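PDB 3KEZ: putative sugar binding protein from Bacteroides vulgatus ATCC 8482, which probably binds sugars or related nutrients at the outer membrane, as a member of the SusD family, and holds a calcium ion. Local coordinates for residues Tyr84-Ser87 against Ile88-Asn91; Arg123-Ala126 against Leu127-Thr131; Gly29-Ser32 against Thr33-Ser36; Asp38-Ser41 against Gly42-Tyr46; Glu153-Thr156 against Ile157-Pro161. All coordinates share one frame; numbering follows the deposited sequence. Where two conformers were deposited one is given.

Contact 1. Residues Tyr84-Ser87 against Ile88-Asn91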
loop_
_atom_site.group_PDB
_atom_site.type_symbol
_atom_site.label_atom_id
_atom_site.label_comp_id
_atom_site.label_asym_id
_atom_site.label_seq_id
_atom_site.Cartn_x
_atom_site.Cartn_y
_atom_site.Cartn_z
ATOM N N TYR A 84 -5.038 -12.067 8.757
ATOM C CA TYR A 84 -4.601 -10.842 9.385
ATOM C C TYR A 84 -5.565 -9.676 9.100
ATOM O O TYR A 84 -5.963 -8.952 10.014
ATOM C CB TYR A 84 -3.166 -10.484 8.964
ATOM C CG TYR A 84 -2.122 -11.120 9.843
ATOM C CD1 TYR A 84 -1.877 -12.472 9.767
ATOM C CD2 TYR A 84 -1.392 -10.356 10.786
ATOM C CE1 TYR A 84 -0.953 -13.081 10.591
ATOM C CE2 TYR A 84 -0.457 -10.968 11.639
ATOM C CZ TYR A 84 -0.230 -12.332 11.509
ATOM O OH TYR A 84 0.684 -12.992 12.322
ATOM N N LEU A 85 -5.983 -9.538 7.844
ATOM C CA LEU A 85 -6.910 -8.457 7.502
ATOM C C LEU A 85 -8.284 -8.631 8.184
ATOM O O LEU A 85 -8.866 -7.651 8.671
ATOM C CB LEU A 85 -6.991 -8.276 5.979
ATOM C CG LEU A 85 -5.675 -7.709 5.442
ATOM C CD1 LEU A 85 -5.545 -7.843 3.962
ATOM C CD2 LEU A 85 -5.418 -6.256 5.917
ATOM N N TYR A 86 -8.797 -9.865 8.270
ATOM C CA TYR A 86 -10.069 -10.085 8.921
ATOM C C TYR A 86 -9.949 -9.931 10.432
ATOM O O TYR A 86 -10.890 -9.467 11.096
ATOM C CB TYR A 86 -10.705 -11.436 8.528
ATOM C CG TYR A 86 -11.541 -11.277 7.264
ATOM C CD1 TYR A 86 -12.670 -10.425 7.234
ATOM C CD2 TYR A 86 -11.159 -11.901 6.077
ATOM C CE1 TYR A 86 -13.389 -10.239 6.086
ATOM C CE2 TYR A 86 -11.874 -11.730 4.916
ATOM C CZ TYR A 86 -12.980 -10.898 4.912
ATOM O OH TYR A 86 -13.692 -10.774 3.758
ATOM N N SER A 87 -8.798 -10.298 10.990
ATOM C CA SER A 87 -8.512 -9.995 12.403
ATOM C C SER A 87 -8.591 -8.500 12.713
ATOM O O SER A 87 -9.269 -8.076 13.660
ATOM C CB SER A 87 -7.126 -10.509 12.762
ATOM O OG SER A 87 -6.836 -10.233 14.102
ATOM N N ILE A 88 -7.881 -7.707 11.917
ATOM C CA ILE A 88 -7.912 -6.268 11.986
ATOM C C ILE A 88 -9.359 -5.712 11.867
ATOM O O ILE A 88 -9.832 -4.926 12.719
ATOM C CB ILE A 88 -6.979 -5.656 10.886
ATOM C CG1 ILE A 88 -5.514 -5.916 11.216
ATOM C CG2 ILE A 88 -7.294 -4.164 10.685
ATOM C CD1 ILE A 88 -4.600 -5.783 10.016
ATOM N N ILE A 89 -10.063 -6.122 10.822
ATOM C CA ILE A 89 -11.486 -5.721 10.656
ATOM C C ILE A 89 -12.354 -6.094 11.883
ATOM O O ILE A 89 -13.154 -5.290 12.347
ATOM C CB ILE A 89 -12.123 -6.350 9.339
ATOM C CG1 ILE A 89 -11.434 -5.761 8.096
ATOM C CG2 ILE A 89 -13.655 -6.196 9.391
ATOM C CD1 ILE A 89 -11.773 -6.463 6.704
ATOM N N GLN A 90 -12.202 -7.299 12.413
ATOM C CA GLN A 90 -12.991 -7.672 13.618
ATOM C C GLN A 90 -12.771 -6.700 14.778
ATOM O O GLN A 90 -13.714 -6.325 15.450
ATOM C CB GLN A 90 -12.666 -9.087 14.114
ATOM C CG GLN A 90 -13.308 -10.203 13.376
ATOM C CD GLN A 90 -14.806 -10.255 13.570
ATOM O OE1 GLN A 90 -15.300 -10.634 14.638
ATOM N NE2 GLN A 90 -15.536 -9.893 12.538
ATOM N N ASN A 91 -11.520 -6.292 15.021
ATOM C CA ASN A 91 -11.245 -5.342 16.120
ATOM C C ASN A 91 -11.696 -3.908 15.834
ATOM O O ASN A 91 -12.066 -3.144 16.767
ATOM C CB ASN A 91 -9.765 -5.434 16.522
ATOM C CG ASN A 91 -9.475 -6.724 17.296
ATOM O OD1 ASN A 91 -9.864 -6.850 18.444
ATOM N ND2 ASN A 91 -8.864 -7.698 16.638
HETATM O O HOH W 1 -5.955 -7.450 15.028
#
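Tyr84 meets Ile88 one helical turn further on: its carbonyl O takes the backbone N-H of Ile88 at 3.0 Å, and Ile88 CD1 reaches back to within 3.4 Å of that same Tyr84 O. The isoleucine branch lies there because its CG1 stands anti to its own carbonyl carbon (chi1 -70°), whereas the Tyr84 ring leads away onto Thr33 and Ser36. Leu85 passes its carbonyl O to Ile89 N; its CD2 methyl rests alongside Ile88 CD1 at 4.2 Å and packs on Ala126 of helix 109-134, while its CB meets Leu130. Tyr86 accepts from Gln90 N; its ring runs beside the Ile89 side chain, pointing the same way, with Tyr86 CD1 4.1 Å from Ile89 CD1. The phenol of Tyr86 is hydrogen-bonded to Pro149 O. Ser87 O is gripped twice by one residue, from opposite faces of its carbonyl plane. Asn91 N reaches it at 3.2 Å, and Asn91 ND2 at 3.0 Å, 44° out of that plane and with a bent N-H...O angle of 137°. A water 3.1 Å from Ser87 OG also accepts a weak bond from Asn91 ND2. A leucine in place of Asn91 would probably leave Ser87 O with the backbone bond alone and the water without its amide donor. The i to i+4 bonds are those of an alpha helix, here helix 80-96, whose Leu85 and Ile88 pack on helices 109-134 and 20-34 in the helical, TPR-related part of this SusD-family protein.

Contact 2. Residues Arg123-Ala126 against Leu127-Thr131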
loop_
_atom_site.group_PDB
_atom_site.type_symbol
_atom_site.label_atom_id
_atom_site.label_comp_id
_atom_site.label_asym_id
_atom_site.label_seq_id
_atom_site.Cartn_x
_atom_site.Cartn_y
_atom_site.Cartn_z
ATOM N N ARG A 123 -10.445 -0.036 8.866
ATOM C CA ARG A 123 -11.368 -1.001 8.271
ATOM C C ARG A 123 -11.453 -0.838 6.755
ATOM O O ARG A 123 -11.517 -1.830 6.042
ATOM C CB ARG A 123 -12.767 -0.936 8.893
ATOM C CG ARG A 123 -13.670 -2.109 8.468
ATOM C CD ARG A 123 -14.920 -2.162 9.341
ATOM N NE ARG A 123 -15.803 -1.026 9.081
ATOM C CZ ARG A 123 -16.946 -0.766 9.722
ATOM N NH1 ARG A 123 -17.381 -1.570 10.693
ATOM N NH2 ARG A 123 -17.667 0.297 9.363
ATOM N N GLY A 124 -11.492 0.414 6.281
ATOM C CA GLY A 124 -11.506 0.701 4.848
ATOM C C GLY A 124 -10.241 0.211 4.147
ATOM O O GLY A 124 -10.314 -0.403 3.082
HETATM N N MSE A 125 -9.083 0.510 4.746
HETATM C CA MSE A 125 -7.806 0.026 4.261
HETATM C C MSE A 125 -7.783 -1.477 4.180
HETATM O O MSE A 125 -7.352 -2.056 3.167
HETATM C CB MSE A 125 -6.669 0.518 5.158
HETATM C CG MSE A 125 -5.306 0.084 4.699
HETATM SE SE MSE A 125 -3.994 0.588 6.064
HETATM C CE MSE A 125 -4.375 2.503 6.171
ATOM N N ALA A 126 -8.195 -2.121 5.257
ATOM C CA ALA A 126 -8.081 -3.589 5.319
ATOM C C ALA A 126 -9.018 -4.249 4.296
ATOM O O ALA A 126 -8.624 -5.218 3.618
ATOM C CB ALA A 126 -8.357 -4.102 6.741
ATOM N N LEU A 127 -10.250 -3.736 4.176
ATOM C CA LEU A 127 -11.187 -4.304 3.210
ATOM C C LEU A 127 -10.711 -3.985 1.775
ATOM O O LEU A 127 -10.834 -4.826 0.893
ATOM C CB LEU A 127 -12.634 -3.845 3.436
ATOM C CG LEU A 127 -13.747 -4.367 2.478
ATOM C CD1 LEU A 127 -13.738 -5.872 2.445
ATOM C CD2 LEU A 127 -15.117 -3.805 2.933
ATOM N N PHE A 128 -10.112 -2.815 1.560
ATOM C CA PHE A 128 -9.526 -2.488 0.239
ATOM C C PHE A 128 -8.427 -3.499 -0.126
ATOM O O PHE A 128 -8.409 -4.029 -1.247
ATOM C CB PHE A 128 -9.008 -1.046 0.213
ATOM C CG PHE A 128 -8.356 -0.639 -1.093
ATOM C CD1 PHE A 128 -9.064 -0.632 -2.278
ATOM C CD2 PHE A 128 -7.026 -0.199 -1.121
ATOM C CE1 PHE A 128 -8.466 -0.188 -3.465
ATOM C CE2 PHE A 128 -6.438 0.204 -2.286
ATOM C CZ PHE A 128 -7.152 0.242 -3.447
ATOM N N ASP A 129 -7.545 -3.813 0.823
ATOM C CA ASP A 129 -6.503 -4.787 0.547
ATOM C C ASP A 129 -7.086 -6.167 0.258
ATOM O O ASP A 129 -6.653 -6.841 -0.680
ATOM C CB ASP A 129 -5.435 -4.818 1.663
ATOM C CG ASP A 129 -4.320 -3.832 1.422
ATOM O OD1 ASP A 129 -3.857 -3.802 0.266
ATOM O OD2 ASP A 129 -3.922 -3.069 2.352
ATOM N N LEU A 130 -8.075 -6.602 1.030
ATOM C CA LEU A 130 -8.689 -7.896 0.743
ATOM C C LEU A 130 -9.299 -7.856 -0.672
ATOM O O LEU A 130 -9.180 -8.798 -1.420
ATOM C CB LEU A 130 -9.764 -8.289 1.776
ATOM C CG LEU A 130 -9.327 -8.823 3.151
ATOM C CD1 LEU A 130 -10.495 -8.748 4.135
ATOM C CD2 LEU A 130 -8.837 -10.248 3.044
ATOM N N THR A 131 -9.926 -6.756 -1.031
ATOM C CA THR A 131 -10.655 -6.694 -2.295
ATOM C C THR A 131 -9.707 -6.692 -3.485
ATOM O O THR A 131 -9.945 -7.369 -4.464
ATOM C CB THR A 131 -11.591 -5.461 -2.286
ATOM O OG1 THR A 131 -12.517 -5.580 -1.194
ATOM C CG2 THR A 131 -12.382 -5.337 -3.618
#
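Arg123-Ala126 and Leu127-Thr131 are successive turns of helix 109-134, a buried element of the TPR-related helical part of the SusD fold, and they meet mainly through i to i+4 backbone bonds. Leu127 N, Phe128 N, Asp129 N and Leu130 N bind in turn the carbonyl oxygens of Arg123, Gly124, Met125 and Ala126. Side chains splay outward from this axis. Phe128 has its CG anti to the backbone N (chi1 178°), which carries the ring away from the preceding turn, to an edge-to-face meeting with Tyr208; its CB stays 3.2 Å from Gly124 O. Leu127 CB lies 3.5 Å from Arg123 O, while the branch beyond leans on Glu172 and Ile173 of helix 166-183. Met125, a selenomethionine, and Asp129 run side by side in the same direction, Met125 CG 4.2 Å from Asp129 OD2. That carboxylate is held at both oxygens, OD2 by the hydroxyl of Tyr40 and OD1 by a salt bridge to Arg132, so its buried charge is probably well compensated. At the far end Leu127 O takes two donors from opposite faces of its plane: Thr131 N at 2.9 Å, and Thr131 OG1 at 2.8 Å, 38° above the carbonyl plane.

Contact 3. Residues Gly29-Ser32 against Thr33-Ser36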
loop_
_atom_site.group_PDB
_atom_site.type_symbol
_atom_site.label_atom_id
_atom_site.label_comp_id
_atom_site.label_asym_id
_atom_site.label_seq_id
_atom_site.Cartn_x
_atom_site.Cartn_y
_atom_site.Cartn_z
ATOM N N GLY A 29 -3.680 -2.837 19.866
ATOM C CA GLY A 29 -3.655 -4.203 19.358
ATOM C C GLY A 29 -3.716 -4.261 17.842
ATOM O O GLY A 29 -2.990 -5.039 17.218
ATOM N N ILE A 30 -4.575 -3.423 17.245
ATOM C CA ILE A 30 -4.728 -3.396 15.782
ATOM C C ILE A 30 -3.378 -2.998 15.125
ATOM O O ILE A 30 -2.882 -3.688 14.279
ATOM C CB ILE A 30 -5.892 -2.451 15.345
ATOM C CG1 ILE A 30 -7.258 -3.085 15.675
ATOM C CG2 ILE A 30 -5.795 -2.116 13.882
ATOM C CD1 ILE A 30 -8.402 -2.065 15.929
ATOM N N TYR A 31 -2.767 -1.919 15.601
ATOM C CA TYR A 31 -1.524 -1.432 15.032
ATOM C C TYR A 31 -0.447 -2.492 15.237
ATOM O O TYR A 31 0.336 -2.747 14.336
ATOM C CB TYR A 31 -1.117 -0.087 15.662
ATOM C CG TYR A 31 -1.927 1.085 15.121
ATOM C CD1 TYR A 31 -1.824 1.479 13.775
ATOM C CD2 TYR A 31 -2.774 1.805 15.946
ATOM C CE1 TYR A 31 -2.555 2.555 13.271
ATOM C CE2 TYR A 31 -3.527 2.910 15.447
ATOM C CZ TYR A 31 -3.416 3.258 14.099
ATOM O OH TYR A 31 -4.144 4.317 13.603
ATOM N N SER A 32 -0.449 -3.179 16.379
ATOM C CA SER A 32 0.556 -4.222 16.625
ATOM C C SER A 32 0.396 -5.362 15.601
ATOM O O SER A 32 1.395 -5.864 15.049
ATOM C CB SER A 32 0.475 -4.736 18.070
ATOM O OG SER A 32 1.262 -5.899 18.238
ATOM N N THR A 33 -0.855 -5.735 15.318
ATOM C CA THR A 33 -1.155 -6.719 14.259
ATOM C C THR A 33 -0.676 -6.271 12.871
ATOM O O THR A 33 -0.073 -7.061 12.122
ATOM C CB THR A 33 -2.688 -7.063 14.227
ATOM O OG1 THR A 33 -3.083 -7.539 15.524
ATOM C CG2 THR A 33 -3.033 -8.108 13.148
HETATM N N MSE A 34 -0.925 -5.006 12.541
HETATM C CA MSE A 34 -0.500 -4.445 11.262
HETATM C C MSE A 34 1.002 -4.448 11.090
HETATM O O MSE A 34 1.468 -4.471 9.955
HETATM C CB MSE A 34 -0.990 -2.986 11.123
HETATM C CG MSE A 34 -2.500 -2.881 11.082
HETATM SE SE MSE A 34 -3.176 -1.102 11.108
HETATM C CE MSE A 34 -2.752 -0.700 9.335
ATOM N N GLN A 35 1.747 -4.336 12.203
ATOM C CA GLN A 35 3.220 -4.394 12.212
ATOM C C GLN A 35 3.844 -5.732 11.827
ATOM O O GLN A 35 5.045 -5.780 11.530
ATOM C CB GLN A 35 3.786 -3.998 13.594
ATOM C CG GLN A 35 3.811 -2.522 13.790
ATOM C CD GLN A 35 3.783 -2.119 15.225
ATOM O OE1 GLN A 35 4.339 -2.818 16.103
ATOM N NE2 GLN A 35 3.157 -0.957 15.489
ATOM N N SER A 36 3.065 -6.807 11.829
ATOM C CA SER A 36 3.612 -8.137 11.519
ATOM C C SER A 36 4.208 -8.176 10.127
ATOM O O SER A 36 3.696 -7.531 9.209
ATOM C CB SER A 36 2.480 -9.205 11.602
ATOM O OG SER A 36 2.914 -10.478 11.170
HETATM O O HOH W 2 -2.792 -7.476 18.386
#
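The selenium of Met34, a selenomethionine, lies alongside two side chains of the preceding turn: SE is 3.9 Å from Ile30 CG2 and also 3.9 Å from Tyr31 CD1. Against the tyrosine this is a Met-aromatic contact of oblique kind, SE standing 4.8 Å from the centroid of the Tyr31 ring and 48° off its normal. The methionine chain starts with CG anti to its carbonyl carbon (chi1 -64°) and bends only at chi3 (75°), where the terminal methyl turns off toward Met125 of helix 109-134. Backbone bonds fix the spacing, Thr33 N giving to Gly29 O and Met34 N to Ile30 O at 2.9 Å. Gln35 N is shared, binding Tyr31 O at 3.0 Å and Ser32 O weakly. On another side of the turn a water donates to Gly29 O at 2.7 Å and lies 2.9 Å from Thr33 OG1, bridging the two.

Further out, the far end of the Tyr31 ring is held in place by its hydroxyl, which is hydrogen-bonded to Gln118 OE1 and Val193 N. Ile30, Tyr31 and Met34 all rest on Ile122, and Ser36 OG is hydrogen-bonded to Asp38 N within the loop that follows. Gln35 lies beside Asn261, a calcium ligand, with their side chains about 4 Å apart at the nearest atoms. The polarisable selenium thus meets its two neighbours through dispersion with little directional demand, the tyrosine hydroxyl being the polar exception, whereas the threonine hydroxyl and the glycine carbonyl, which also takes Thr33 N, share a water.

Contact 4. Residues Asp38-Ser41 against Gly42-Tyr46. With EDO (1,2-ethanediol), chain G.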
loop_
_atom_site.group_PDB
_atom_site.type_symbol
_atom_site.label_atom_id
_atom_site.label_comp_id
_atom_site.label_asym_id
_atom_site.label_seq_id
_atom_site.Cartn_x
_atom_site.Cartn_y
_atom_site.Cartn_z
ATOM N N ASP A 38 3.768 -10.592 8.329
ATOM C CA ASP A 38 2.671 -11.168 7.568
ATOM C C ASP A 38 1.636 -10.120 7.177
ATOM O O ASP A 38 0.743 -10.418 6.390
ATOM C CB ASP A 38 1.992 -12.306 8.356
ATOM C CG ASP A 38 2.796 -13.611 8.321
ATOM O OD1 ASP A 38 3.763 -13.719 7.546
ATOM O OD2 ASP A 38 2.465 -14.523 9.089
ATOM N N ALA A 39 1.712 -8.930 7.767
ATOM C CA ALA A 39 0.806 -7.841 7.424
ATOM C C ALA A 39 1.615 -6.725 6.771
ATOM O O ALA A 39 2.290 -6.970 5.744
ATOM C CB ALA A 39 0.007 -7.350 8.667
ATOM N N TYR A 40 1.558 -5.517 7.330
ATOM C CA TYR A 40 2.123 -4.350 6.672
ATOM C C TYR A 40 3.635 -4.146 6.843
ATOM O O TYR A 40 4.210 -3.215 6.283
ATOM C CB TYR A 40 1.341 -3.087 7.074
ATOM C CG TYR A 40 -0.064 -3.117 6.504
ATOM C CD1 TYR A 40 -0.301 -2.894 5.111
ATOM C CD2 TYR A 40 -1.150 -3.443 7.314
ATOM C CE1 TYR A 40 -1.604 -2.940 4.589
ATOM C CE2 TYR A 40 -2.467 -3.497 6.784
ATOM C CZ TYR A 40 -2.684 -3.238 5.445
ATOM O OH TYR A 40 -3.980 -3.309 4.964
ATOM N N SER A 41 4.310 -5.026 7.566
ATOM C CA SER A 41 5.765 -4.969 7.571
ATOM C C SER A 41 6.348 -5.941 6.538
ATOM O O SER A 41 7.553 -6.078 6.449
ATOM C CB SER A 41 6.307 -5.229 8.974
ATOM O OG SER A 41 6.322 -4.059 9.766
ATOM N N GLY A 42 5.501 -6.599 5.743
ATOM C CA GLY A 42 6.025 -7.516 4.726
ATOM C C GLY A 42 5.049 -7.855 3.620
ATOM O O GLY A 42 4.917 -7.126 2.625
ATOM N N ARG A 43 4.320 -8.939 3.820
ATOM C CA ARG A 43 3.546 -9.559 2.734
ATOM C C ARG A 43 2.570 -8.649 2.060
ATOM O O ARG A 43 2.440 -8.731 0.837
ATOM C CB ARG A 43 2.830 -10.823 3.241
ATOM C CG ARG A 43 3.820 -11.932 3.505
ATOM C CD ARG A 43 3.137 -13.210 3.968
ATOM N NE ARG A 43 4.104 -14.270 4.206
ATOM C CZ ARG A 43 3.822 -15.427 4.790
ATOM N NH1 ARG A 43 2.600 -15.675 5.194
ATOM N NH2 ARG A 43 4.776 -16.329 4.984
ATOM N N LEU A 44 1.906 -7.762 2.832
ATOM C CA LEU A 44 0.925 -6.840 2.233
ATOM C C LEU A 44 1.598 -5.733 1.441
ATOM O O LEU A 44 1.000 -5.193 0.497
ATOM C CB LEU A 44 -0.063 -6.265 3.273
ATOM C CG LEU A 44 -0.925 -7.352 3.961
ATOM C CD1 LEU A 44 -1.748 -6.707 5.042
ATOM C CD2 LEU A 44 -1.848 -8.081 2.965
ATOM N N VAL A 45 2.866 -5.470 1.730
ATOM C CA VAL A 45 3.588 -4.481 0.982
ATOM C C VAL A 45 4.165 -5.065 -0.284
ATOM O O VAL A 45 3.938 -4.542 -1.358
ATOM C CB VAL A 45 4.651 -3.770 1.840
ATOM C CG1 VAL A 45 5.280 -2.611 1.052
ATOM C CG2 VAL A 45 3.969 -3.227 3.132
ATOM N N TYR A 46 4.928 -6.153 -0.188
ATOM C CA TYR A 46 5.641 -6.592 -1.356
ATOM C C TYR A 46 4.774 -7.185 -2.456
ATOM O O TYR A 46 5.226 -7.283 -3.591
ATOM C CB TYR A 46 6.810 -7.518 -1.026
ATOM C CG TYR A 46 6.524 -8.925 -0.500
ATOM C CD1 TYR A 46 5.918 -9.875 -1.274
ATOM C CD2 TYR A 46 6.990 -9.310 0.734
ATOM C CE1 TYR A 46 5.717 -11.170 -0.798
ATOM C CE2 TYR A 46 6.782 -10.598 1.227
ATOM C CZ TYR A 46 6.182 -11.528 0.439
ATOM O OH TYR A 46 6.009 -12.816 0.907
HETATM C C1 EDO G . 2.957 -19.498 7.471
HETATM O O1 EDO G . 2.270 -18.467 6.759
HETATM C C2 EDO G . 4.304 -19.750 6.806
HETATM O O2 EDO G . 4.193 -19.541 5.383
#
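Asp38 and Arg43 meet because the aspartate CG sits beside its backbone N (chi1 -78°) while the arginine is fully extended from CG to NE, and the two side chains run side by side in the same direction. Asp38 OD1 comes to rest over one face of the guanidinium, 3.3 Å from Arg43 NH1. No N-H of the guanidinium points at this oxygen, and the salt bridge is one of charge alone. O1 of an ethanediol lies at the edge, in the plane, and takes Arg43 NH1 at 3.2 Å; Arg43 NH2 gives to O2 at 3.3 Å, while NH1 is also hydrogen-bonded to Ser80 OG. The ethanediol is probably from the crystallisation liquor.

Leu44 places its CD1 methyl squarely over the Tyr40 ring, 3.6 Å from the centroid and 13° off the normal, a CH-pi contact. The same methyl lies 4.1 Å from Ala39 CB. Between these pairs Ala39 O is gripped from opposite faces of its plane, by Gly42 N, which closes a type I turn, and by Leu44 N at 3.0 Å. Gly42 is the N-cap residue of helix 43-50, and its carbonyl O receives Val45 N and Tyr46 N. Buried Tyr40 O has no polar partner and has Val45 CG2 3.2 Å away.

This turn leads from helix 20-34 into helix 43-50. Tyr40 and Leu44 pack on Leu85 of helix 80-96, Val45 on Ile332 and Leu334 of strand 332-336, and Ser41 OG binds Asn261, a ligand of the calcium.

Contact 5. Residues Glu153-Thr156 against Ile157-Pro161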
loop_
_atom_site.group_PDB
_atom_site.type_symbol
_atom_site.label_atom_id
_atom_site.label_comp_id
_atom_site.label_asym_id
_atom_site.label_seq_id
_atom_site.Cartn_x
_atom_site.Cartn_y
_atom_site.Cartn_z
ATOM N N GLU A 153 -19.910 -6.852 11.856
ATOM C CA GLU A 153 -20.136 -7.179 13.255
ATOM C C GLU A 153 -19.104 -8.223 13.736
ATOM O O GLU A 153 -18.092 -8.454 13.076
ATOM C CB GLU A 153 -21.588 -7.606 13.444
ATOM C CG GLU A 153 -22.566 -6.543 12.926
ATOM C CD GLU A 153 -24.025 -6.925 13.115
ATOM O OE1 GLU A 153 -24.469 -7.939 12.520
ATOM O OE2 GLU A 153 -24.729 -6.193 13.839
ATOM N N LEU A 154 -19.329 -8.816 14.903
ATOM C CA LEU A 154 -18.348 -9.708 15.482
ATOM C C LEU A 154 -18.674 -11.149 15.084
ATOM O O LEU A 154 -19.823 -11.617 15.174
ATOM C CB LEU A 154 -18.296 -9.551 17.013
ATOM C CG LEU A 154 -17.999 -8.147 17.563
ATOM C CD1 LEU A 154 -17.907 -8.203 19.106
ATOM C CD2 LEU A 154 -16.722 -7.479 16.873
ATOM N N SER A 155 -17.653 -11.858 14.669
ATOM C CA SER A 155 -17.771 -13.251 14.271
ATOM C C SER A 155 -18.028 -14.206 15.448
ATOM O O SER A 155 -17.602 -13.959 16.568
ATOM C CB SER A 155 -16.465 -13.648 13.582
ATOM O OG SER A 155 -16.367 -12.952 12.346
ATOM N N THR A 156 -18.760 -15.269 15.180
ATOM C CA THR A 156 -18.949 -16.384 16.116
ATOM C C THR A 156 -18.625 -17.643 15.356
ATOM O O THR A 156 -18.397 -17.585 14.142
ATOM C CB THR A 156 -20.411 -16.541 16.547
ATOM O OG1 THR A 156 -21.183 -17.002 15.422
ATOM C CG2 THR A 156 -20.966 -15.218 17.126
ATOM N N ILE A 157 -18.678 -18.785 16.041
ATOM C CA ILE A 157 -18.487 -20.088 15.374
ATOM C C ILE A 157 -19.498 -20.399 14.246
ATOM O O ILE A 157 -19.253 -21.296 13.414
ATOM C CB ILE A 157 -18.437 -21.269 16.383
ATOM C CG1 ILE A 157 -19.809 -21.526 17.031
ATOM C CG2 ILE A 157 -17.370 -21.010 17.419
ATOM C CD1 ILE A 157 -19.867 -22.779 17.876
ATOM N N ASP A 158 -20.618 -19.677 14.229
ATOM C CA ASP A 158 -21.699 -19.881 13.273
ATOM C C ASP A 158 -21.582 -18.983 12.018
ATOM O O ASP A 158 -22.422 -19.084 11.124
ATOM C CB ASP A 158 -23.008 -19.550 13.974
ATOM C CG ASP A 158 -24.262 -19.948 13.176
ATOM O OD1 ASP A 158 -24.213 -20.963 12.431
ATOM O OD2 ASP A 158 -25.296 -19.230 13.351
ATOM N N SER A 159 -20.595 -18.086 11.979
ATOM C CA SER A 159 -20.481 -17.103 10.893
ATOM C C SER A 159 -19.950 -17.741 9.623
ATOM O O SER A 159 -18.791 -18.127 9.577
ATOM C CB SER A 159 -19.522 -15.972 11.276
ATOM O OG SER A 159 -20.046 -15.231 12.359
ATOM N N LYS A 160 -20.784 -17.806 8.586
ATOM C CA LYS A 160 -20.393 -18.450 7.340
ATOM C C LYS A 160 -20.793 -17.610 6.119
ATOM O O LYS A 160 -21.596 -18.045 5.291
ATOM C CB LYS A 160 -20.995 -19.855 7.289
ATOM C CG LYS A 160 -20.002 -20.920 7.711
ATOM C CD LYS A 160 -20.229 -21.448 9.077
ATOM C CE LYS A 160 -19.116 -22.411 9.463
ATOM N NZ LYS A 160 -19.387 -22.930 10.804
ATOM N N PRO A 161 -20.225 -16.394 6.025
ATOM C CA PRO A 161 -20.643 -15.462 4.999
ATOM C C PRO A 161 -20.128 -15.840 3.607
ATOM O O PRO A 161 -19.069 -16.463 3.463
ATOM C CB PRO A 161 -20.052 -14.126 5.479
ATOM C CG PRO A 161 -18.851 -14.498 6.212
ATOM C CD PRO A 161 -19.065 -15.884 6.775
#
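Ser159 turns back toward Thr156, and its side chain can be followed over two atoms. CB lies 3.5 Å from Thr156 O. From there OG, set anti to the serine carbonyl carbon by a chi1 of -65°, comes within 3.6 Å of Ser155 CA and accepts the backbone N-H of Thr156 at 3.1 Å, an almost straight bond (174°). Backbone and side chain thus cross between the same two residues in both directions, since Ser159 N gives to Thr156 O at 3.1 Å. That second bond closes a type I beta turn from Thr156 to Ser159, and an ST turn is laid over it: Thr156 OG1, in the crowded position between its own backbone N and carbonyl carbon, accepts Asp158 N at 3.0 Å. An alanine in place of Ser159 would probably leave the N-H of Thr156 without this acceptor and the chain ahead of the turn less firmly held. Just after the turn Lys160 curls back, its NZ reaching Ile157 O in the carbonyl plane at 3.1 Å. The loop lies between helix 138-141 and helix 166-183, on the surface. It is fastened to helix 80-96 through Gln90, whose amide is hydrogen-bonded to Ser155 N and Glu153 O.

Overall arrangement
Contact 2 is wholly buried on helix 109-134, and contact 4 nearly so; contacts 1 and 3 are partly buried, and contact 5 lies on the surface. Helix 80-96 of contact 1 touches all the others: Leu85 meets both Ala126 and Tyr40, Tyr84 meets Ser36, and Gln90 reaches the loop of contact 5. Contacts 3 and 4 follow each other through the loop between helix 20-34 and helix 43-50, linked by Met34 O to Tyr40 N, with contact 4 also bonded to contact 2. In contacts 1 to 3 side chains mostly pack, with a few polar groups such as Asn91 and Thr131 turned back on carbonyls, whereas contact 5 depends on serine and threonine hydroxyls. Only contact 4 pairs opposite charges across its segments.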